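PDB 3I1I: homoserine O-acetyltransferase from Bacillus anthracis str. 'Ames Ancestor', which probably catalyses the transfer of an acetyl group from acetyl-CoA to the hydroxyl of L-homoserine, an early step toward methionine, using an alpha/beta-hydrolase fold. Local coordinates for residues A[48-51]-A[52-55]; A[235-238]-A[239-243]; A[351-354]-A[355-359]. All blocks are in the same frame, centred on the assembly; numbering follows the deposited sequence.

Contact 1: residues A[48-51]-A[52-55]; sequences CHYF and SATS
Y50 and A53 meet across a type I beta turn, Y50 to A53, in the loop that follows strand 44-48 of an alpha/beta-hydrolase fold. In such folds the loop after this strand commonly helps to form the oxyanion hole; here the Y50 side chain touches P154 of strand 150-154 and residues of the putative nucleophile elbow, which is consistent with a place beside the active site.

Two donors grip the Y50 carbonyl. The turn is closed by A53 N, 3.0 Å from Y50 O, while H49 ND1 donates to Y50 O at 2.7 Å from the opposite face of the carbonyl plane. This second bond lies almost exactly in the imidazole plane, and because H49 NE2 also bonds to N93 N, both ring nitrogens are engaged and the rotation of the ring is fixed. Histidine suits the place because one flat ring carries two nitrogens, ND1 donating to Y50 O and NE2 bonding to N93 N.

The apolar and pi contacts follow. The methyl of A53 sits over the centre of the Y50 ring, CB lying 3.8 Å from the centroid in a CH-pi contact; alanine is small enough to let phenol and turn lie so close. Y50 CG stands between its backbone N and carbonyl carbon (chi1 58°), which folds the ring back over the turn. H49 lies with one face over the backbone from A53 to T54, T54 N being above its centre.

A water also bridges the turn, donating to F51 O and, at 3.0 Å, to A53 O.

Contact 2: residues A[235-238]-A[239-243]; sequences HFYE and TTYPR
H235 and T239 face each other one turn apart near the C-terminal end of helix 234-240, where side chains four residues apart lie one above another along the helix. The methyl of T239 lies over the imidazole face, CG2 being 3.8 Å from the H235 ring centroid in a CH-pi contact. T240 covers F236 with a different part: OG1 stands above the centre of the ring and CB makes the CH-pi contact, while the hydroxyl donates to F236 O. The two threonines turn the same branch differently, OG1 of T239 lying between its backbone N and carbonyl carbon (chi1 60°) and that of T240 anti to its carbonyl carbon (chi1 -55°).

Each hydroxyl nevertheless returns a hydrogen bond to the carbonyl four residues back. H235 O takes T239 N and T239 OG1, the latter at 3.1 Å, from opposite faces of its plane; F236 O likewise receives T240 N and T240 OG1, the hydroxyl at 2.8 Å. Threonine suits both sites because its hydroxyl is satisfied by the helix backbone while its carbon atoms pack.

Farther along, Y241 is the first residue to leave helical geometry, though its N still reaches Y237 O. Its ring meets that of F236 at a slant, F236 CE2 lying 4.0 Å from Y241 CE1, and packs on helix 259-270.

Residues farther out hold the ends of these side chains. F232 stacks on F236, and Y237 OH bonds to F228 O. E238 OE1 accepts from I186 N of the second subunit, and R243 NH1 bonds to L288 O there. Between the two segments, one water bridges E238 OE2 at 2.7 Å to R243 NE at 2.9 Å.

Contact 3: residues A[351-354]-A[355-359]; sequences HMAG and VFDIH
M352, a selenomethionine, folds its terminal methyl over one face of the ring of F356, four residues on, at the end of the short helix 353-356. The M352 chain runs aslant across that ring. CE lies 4.1 Å from the ring centroid as a CH-pi contact, its nearest ring atom being F356 CZ at 3.7 Å. The selenium stands farther off, at 5.5 Å from the centroid and oblique to the ring, in a Met-aromatic contact. Bends at chi2 (-49°) and chi3 (-64°) curl the chain back so that CE also approaches V355 CB. A long, unbranched, flexible side chain suits this role, since it can follow the ring's surface. M352 also packs on F232, and its backbone pairs with A231.

Backbone bonds set the two residues one turn apart. M352 O accepts F356 N at 2.7 Å, almost in line with the carbonyl bond, and also V355 N, which comes from above the carbonyl plane. One step on, D357 N bonds to A353 O as the chain leaves the helix. The D357 carboxylate lies alongside A353, with OD2 3.4 Å from A353 CA, and is anchored by N349 ND2. The small A353 leaves room for it. G354 O bonds to W71.

H351 belongs to a probable Ser-His-Asp triad, its ND1 bonded to D318 and its NE2 to S155. From this likely catalytic histidine the chain enters helix 353-356, which comes between strand 340-342 and helix 362-370 and packs through V355 against Y50 of the loop after strand 44-48.

In the fold
From the N terminus, contact 1 comes first, reversing the loop that leaves strand 44-48 in the central mixed sheet. Contact 2 follows far along the chain at the end of helix 234-240, in the helical region between strands 174-178 and 309-313, where it meets the second subunit. Contact 3 comes last, in and around the short helix 353-356, between strand 340-342 and helix 362-370. The three run in series; none nests in or crosses another. Contacts 1 and 3 touch in space, Y50 CE2 lying 3.9 Å from V355 CG2, so a loop and a short helix far apart in sequence meet beside the probable triad. Contact 2 stands apart, its centre about 19 Å from that of contact 3.

Contact 1: residues A[48-51]-A[52-55]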
# COMPACT_ATOMS: atom_id res chain seq x y z
N CYS A 48 -10.37 -14.14 -22.53
CA CYS A 48 -9.16 -13.44 -22.11
C CYS A 48 -9.02 -13.55 -20.61
O CYS A 48 -10.01 -13.39 -19.88
CB CYS A 48 -9.28 -12.00 -22.49
SG CYS A 48 -9.63 -11.76 -24.23
N HIS A 49 -7.80 -13.78 -20.13
CA HIS A 49 -7.57 -14.03 -18.72
C HIS A 49 -7.28 -12.79 -17.86
O HIS A 49 -6.90 -11.74 -18.37
CB HIS A 49 -6.55 -15.16 -18.53
CG HIS A 49 -5.11 -14.75 -18.59
ND1 HIS A 49 -4.51 -13.98 -17.62
CD2 HIS A 49 -4.12 -15.12 -19.44
CE1 HIS A 49 -3.23 -13.84 -17.89
NE2 HIS A 49 -2.96 -14.54 -18.99
N TYR A 50 -7.51 -12.92 -16.56
CA TYR A 50 -7.36 -11.79 -15.63
C TYR A 50 -5.94 -11.74 -15.05
O TYR A 50 -5.13 -12.63 -15.31
CB TYR A 50 -8.43 -11.82 -14.50
CG TYR A 50 -8.45 -13.05 -13.65
CD1 TYR A 50 -7.68 -13.13 -12.49
CD2 TYR A 50 -9.21 -14.17 -14.01
CE1 TYR A 50 -7.67 -14.28 -11.68
CE2 TYR A 50 -9.22 -15.32 -13.22
CZ TYR A 50 -8.45 -15.36 -12.05
OH TYR A 50 -8.45 -16.47 -11.27
N PHE A 51 -5.69 -10.68 -14.27
CA PHE A 51 -4.35 -10.24 -13.79
C PHE A 51 -3.35 -11.35 -13.52
O PHE A 51 -2.33 -11.44 -14.18
CB PHE A 51 -4.51 -9.37 -12.49
CG PHE A 51 -3.24 -8.63 -12.07
CD1 PHE A 51 -3.09 -7.29 -12.34
CD2 PHE A 51 -2.22 -9.28 -11.39
CE1 PHE A 51 -1.93 -6.63 -11.98
CE2 PHE A 51 -1.07 -8.63 -11.04
CZ PHE A 51 -0.92 -7.30 -11.32
N SER A 52 -3.65 -12.19 -12.55
CA SER A 52 -2.70 -13.22 -12.08
C SER A 52 -2.91 -14.61 -12.68
O SER A 52 -2.21 -15.54 -12.30
CB SER A 52 -2.80 -13.35 -10.55
OG SER A 52 -4.19 -13.52 -10.25
N ALA A 53 -3.86 -14.75 -13.60
CA ALA A 53 -4.18 -16.07 -14.22
C ALA A 53 -3.34 -16.38 -15.47
O ALA A 53 -2.26 -15.83 -15.65
CB ALA A 53 -5.68 -16.16 -14.53
N THR A 54 -3.85 -17.29 -16.31
CA THR A 54 -3.15 -17.85 -17.45
C THR A 54 -4.19 -18.27 -18.51
O THR A 54 -5.39 -18.11 -18.30
CB THR A 54 -2.31 -19.13 -17.06
OG1 THR A 54 -3.16 -20.27 -16.82
CG2 THR A 54 -1.45 -18.88 -15.84
N SER A 55 -3.71 -18.86 -19.61
CA SER A 55 -4.58 -19.37 -20.67
C SER A 55 -5.56 -20.48 -20.21
O SER A 55 -6.52 -20.80 -20.91
CB SER A 55 -3.72 -19.91 -21.83
OG SER A 55 -3.07 -21.12 -21.43
O HOH W 1 -0.66 -13.39 -15.15

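Contact 2: residues A[235-238]-A[239-243]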
# COMPACT_ATOMS: atom_id res chain seq x y z
N HIS A 235 -17.58 -6.62 3.97
CA HIS A 235 -18.13 -7.52 4.93
C HIS A 235 -17.55 -8.94 4.80
O HIS A 235 -17.52 -9.70 5.77
CB HIS A 235 -19.64 -7.56 4.83
CG HIS A 235 -20.28 -8.10 6.07
ND1 HIS A 235 -21.12 -9.19 6.06
CD2 HIS A 235 -20.15 -7.72 7.36
CE1 HIS A 235 -21.51 -9.44 7.30
NE2 HIS A 235 -20.94 -8.56 8.10
N PHE A 236 -17.09 -9.30 3.62
CA PHE A 236 -16.40 -10.55 3.45
C PHE A 236 -15.23 -10.65 4.40
O PHE A 236 -15.05 -11.69 5.01
CB PHE A 236 -15.93 -10.76 2.01
CG PHE A 236 -15.11 -12.01 1.82
CD1 PHE A 236 -15.72 -13.21 1.55
CD2 PHE A 236 -13.72 -11.97 1.94
CE1 PHE A 236 -14.96 -14.39 1.36
CE2 PHE A 236 -12.96 -13.11 1.78
CZ PHE A 236 -13.57 -14.34 1.47
N TYR A 237 -14.42 -9.59 4.52
CA TYR A 237 -13.21 -9.68 5.38
C TYR A 237 -13.58 -9.70 6.87
O TYR A 237 -12.89 -10.32 7.69
CB TYR A 237 -12.25 -8.52 5.10
CG TYR A 237 -11.90 -8.34 3.64
CD1 TYR A 237 -10.88 -9.07 3.06
CD2 TYR A 237 -12.61 -7.45 2.83
CE1 TYR A 237 -10.56 -8.91 1.72
CE2 TYR A 237 -12.31 -7.30 1.51
CZ TYR A 237 -11.29 -8.03 0.95
OH TYR A 237 -10.96 -7.88 -0.36
N GLU A 238 -14.66 -8.99 7.21
CA GLU A 238 -15.13 -8.86 8.56
C GLU A 238 -15.59 -10.21 9.12
O GLU A 238 -15.28 -10.54 10.28
CB GLU A 238 -16.28 -7.84 8.63
CG GLU A 238 -16.51 -7.27 9.99
CD GLU A 238 -15.38 -6.32 10.50
OE1 GLU A 238 -14.66 -5.70 9.68
OE2 GLU A 238 -15.21 -6.22 11.75
N THR A 239 -16.30 -11.00 8.30
CA THR A 239 -16.73 -12.34 8.70
C THR A 239 -15.73 -13.46 8.40
O THR A 239 -15.73 -14.45 9.09
CB THR A 239 -18.07 -12.71 8.07
OG1 THR A 239 -17.92 -12.68 6.64
CG2 THR A 239 -19.15 -11.68 8.50
N THR A 240 -14.87 -13.32 7.42
CA THR A 240 -13.94 -14.43 7.10
C THR A 240 -12.67 -14.41 7.96
O THR A 240 -12.11 -15.48 8.26
CB THR A 240 -13.56 -14.43 5.58
OG1 THR A 240 -14.76 -14.46 4.82
CG2 THR A 240 -12.66 -15.64 5.19
N TYR A 241 -12.19 -13.21 8.32
CA TYR A 241 -11.04 -13.06 9.22
C TYR A 241 -11.46 -12.18 10.40
O TYR A 241 -11.02 -11.01 10.54
CB TYR A 241 -9.83 -12.49 8.45
CG TYR A 241 -9.71 -13.07 7.07
CD1 TYR A 241 -10.27 -12.41 5.97
CD2 TYR A 241 -9.10 -14.32 6.87
CE1 TYR A 241 -10.21 -12.95 4.71
CE2 TYR A 241 -9.04 -14.89 5.60
CZ TYR A 241 -9.60 -14.19 4.52
OH TYR A 241 -9.56 -14.71 3.26
N PRO A 242 -12.35 -12.70 11.25
CA PRO A 242 -12.96 -11.83 12.24
C PRO A 242 -11.97 -11.40 13.32
O PRO A 242 -10.99 -12.09 13.62
CB PRO A 242 -14.06 -12.72 12.86
CG PRO A 242 -13.54 -14.13 12.73
CD PRO A 242 -12.63 -14.13 11.50
N ARG A 243 -12.25 -10.26 13.91
CA ARG A 243 -11.42 -9.76 14.99
C ARG A 243 -11.51 -10.66 16.23
O ARG A 243 -12.56 -11.04 16.65
CB ARG A 243 -11.86 -8.34 15.33
CG ARG A 243 -10.90 -7.59 16.24
CD ARG A 243 -11.34 -6.11 16.41
NE ARG A 243 -10.99 -5.31 15.25
CZ ARG A 243 -9.80 -4.71 15.07
NH1 ARG A 243 -8.84 -4.82 15.97
NH2 ARG A 243 -9.57 -3.98 13.98
O HOH W 2 -13.18 -5.40 13.41
O HOH W 3 -14.41 -8.84 12.69

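Contact 3: residues A[351-354]-A[355-359]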
# COMPACT_ATOMS: atom_id res chain seq x y z
N HIS A 351 -15.63 -8.09 -6.30
CA HIS A 351 -14.97 -8.29 -7.58
C HIS A 351 -14.87 -9.77 -7.96
O HIS A 351 -15.11 -10.13 -9.11
CB HIS A 351 -13.58 -7.71 -7.49
CG HIS A 351 -12.84 -7.67 -8.78
ND1 HIS A 351 -13.27 -6.91 -9.87
CD2 HIS A 351 -11.70 -8.29 -9.17
CE1 HIS A 351 -12.40 -7.07 -10.86
NE2 HIS A 351 -11.45 -7.90 -10.46
N MSE A 352 -14.53 -10.62 -7.00
CA MSE A 352 -14.30 -12.05 -7.24
C MSE A 352 -15.58 -12.81 -7.56
O MSE A 352 -15.52 -13.98 -7.95
CB MSE A 352 -13.64 -12.70 -6.02
CG MSE A 352 -12.26 -12.17 -5.68
SE MSE A 352 -11.10 -12.12 -7.28
CE MSE A 352 -10.94 -13.96 -7.75
N ALA A 353 -16.74 -12.17 -7.42
CA ALA A 353 -17.98 -12.77 -7.91
C ALA A 353 -17.86 -13.13 -9.41
O ALA A 353 -18.50 -14.07 -9.91
CB ALA A 353 -19.20 -11.83 -7.66
N GLY A 354 -17.06 -12.35 -10.12
CA GLY A 354 -16.94 -12.54 -11.55
C GLY A 354 -16.24 -13.83 -11.89
O GLY A 354 -16.38 -14.31 -13.00
N VAL A 355 -15.49 -14.39 -10.95
CA VAL A 355 -14.83 -15.67 -11.16
C VAL A 355 -15.45 -16.77 -10.30
O VAL A 355 -15.53 -17.89 -10.73
CB VAL A 355 -13.30 -15.52 -10.88
CG1 VAL A 355 -12.59 -16.81 -11.09
CG2 VAL A 355 -12.71 -14.43 -11.79
N PHE A 356 -15.90 -16.45 -9.09
CA PHE A 356 -16.41 -17.44 -8.17
C PHE A 356 -17.92 -17.60 -8.15
O PHE A 356 -18.40 -18.54 -7.54
CB PHE A 356 -16.02 -17.07 -6.73
CG PHE A 356 -14.56 -17.03 -6.46
CD1 PHE A 356 -13.64 -17.72 -7.24
CD2 PHE A 356 -14.10 -16.37 -5.34
CE1 PHE A 356 -12.29 -17.70 -6.93
CE2 PHE A 356 -12.77 -16.34 -5.02
CZ PHE A 356 -11.85 -17.00 -5.82
N ASP A 357 -18.70 -16.70 -8.74
CA ASP A 357 -20.18 -16.83 -8.69
C ASP A 357 -20.82 -16.85 -10.08
O ASP A 357 -21.79 -16.16 -10.37
CB ASP A 357 -20.76 -15.74 -7.81
CG ASP A 357 -20.30 -15.87 -6.39
OD1 ASP A 357 -20.82 -16.79 -5.72
OD2 ASP A 357 -19.41 -15.10 -5.95
N ILE A 358 -20.23 -17.68 -10.91
CA ILE A 358 -20.70 -18.06 -12.22
C ILE A 358 -22.19 -18.30 -12.23
O ILE A 358 -22.86 -17.88 -13.15
CB ILE A 358 -19.90 -19.36 -12.66
CG1 ILE A 358 -18.72 -18.91 -13.48
CG2 ILE A 358 -20.75 -20.42 -13.40
CD1 ILE A 358 -17.89 -17.88 -12.80
N HIS A 359 -22.73 -18.93 -11.20
CA HIS A 359 -24.17 -19.21 -11.15
C HIS A 359 -25.00 -17.95 -11.26
O HIS A 359 -26.12 -17.99 -11.72
CB HIS A 359 -24.58 -20.02 -9.89
CG HIS A 359 -24.38 -19.32 -8.59
ND1 HIS A 359 -23.14 -19.09 -8.03
CD2 HIS A 359 -25.29 -18.83 -7.69
CE1 HIS A 359 -23.28 -18.48 -6.86
NE2 HIS A 359 -24.58 -18.32 -6.63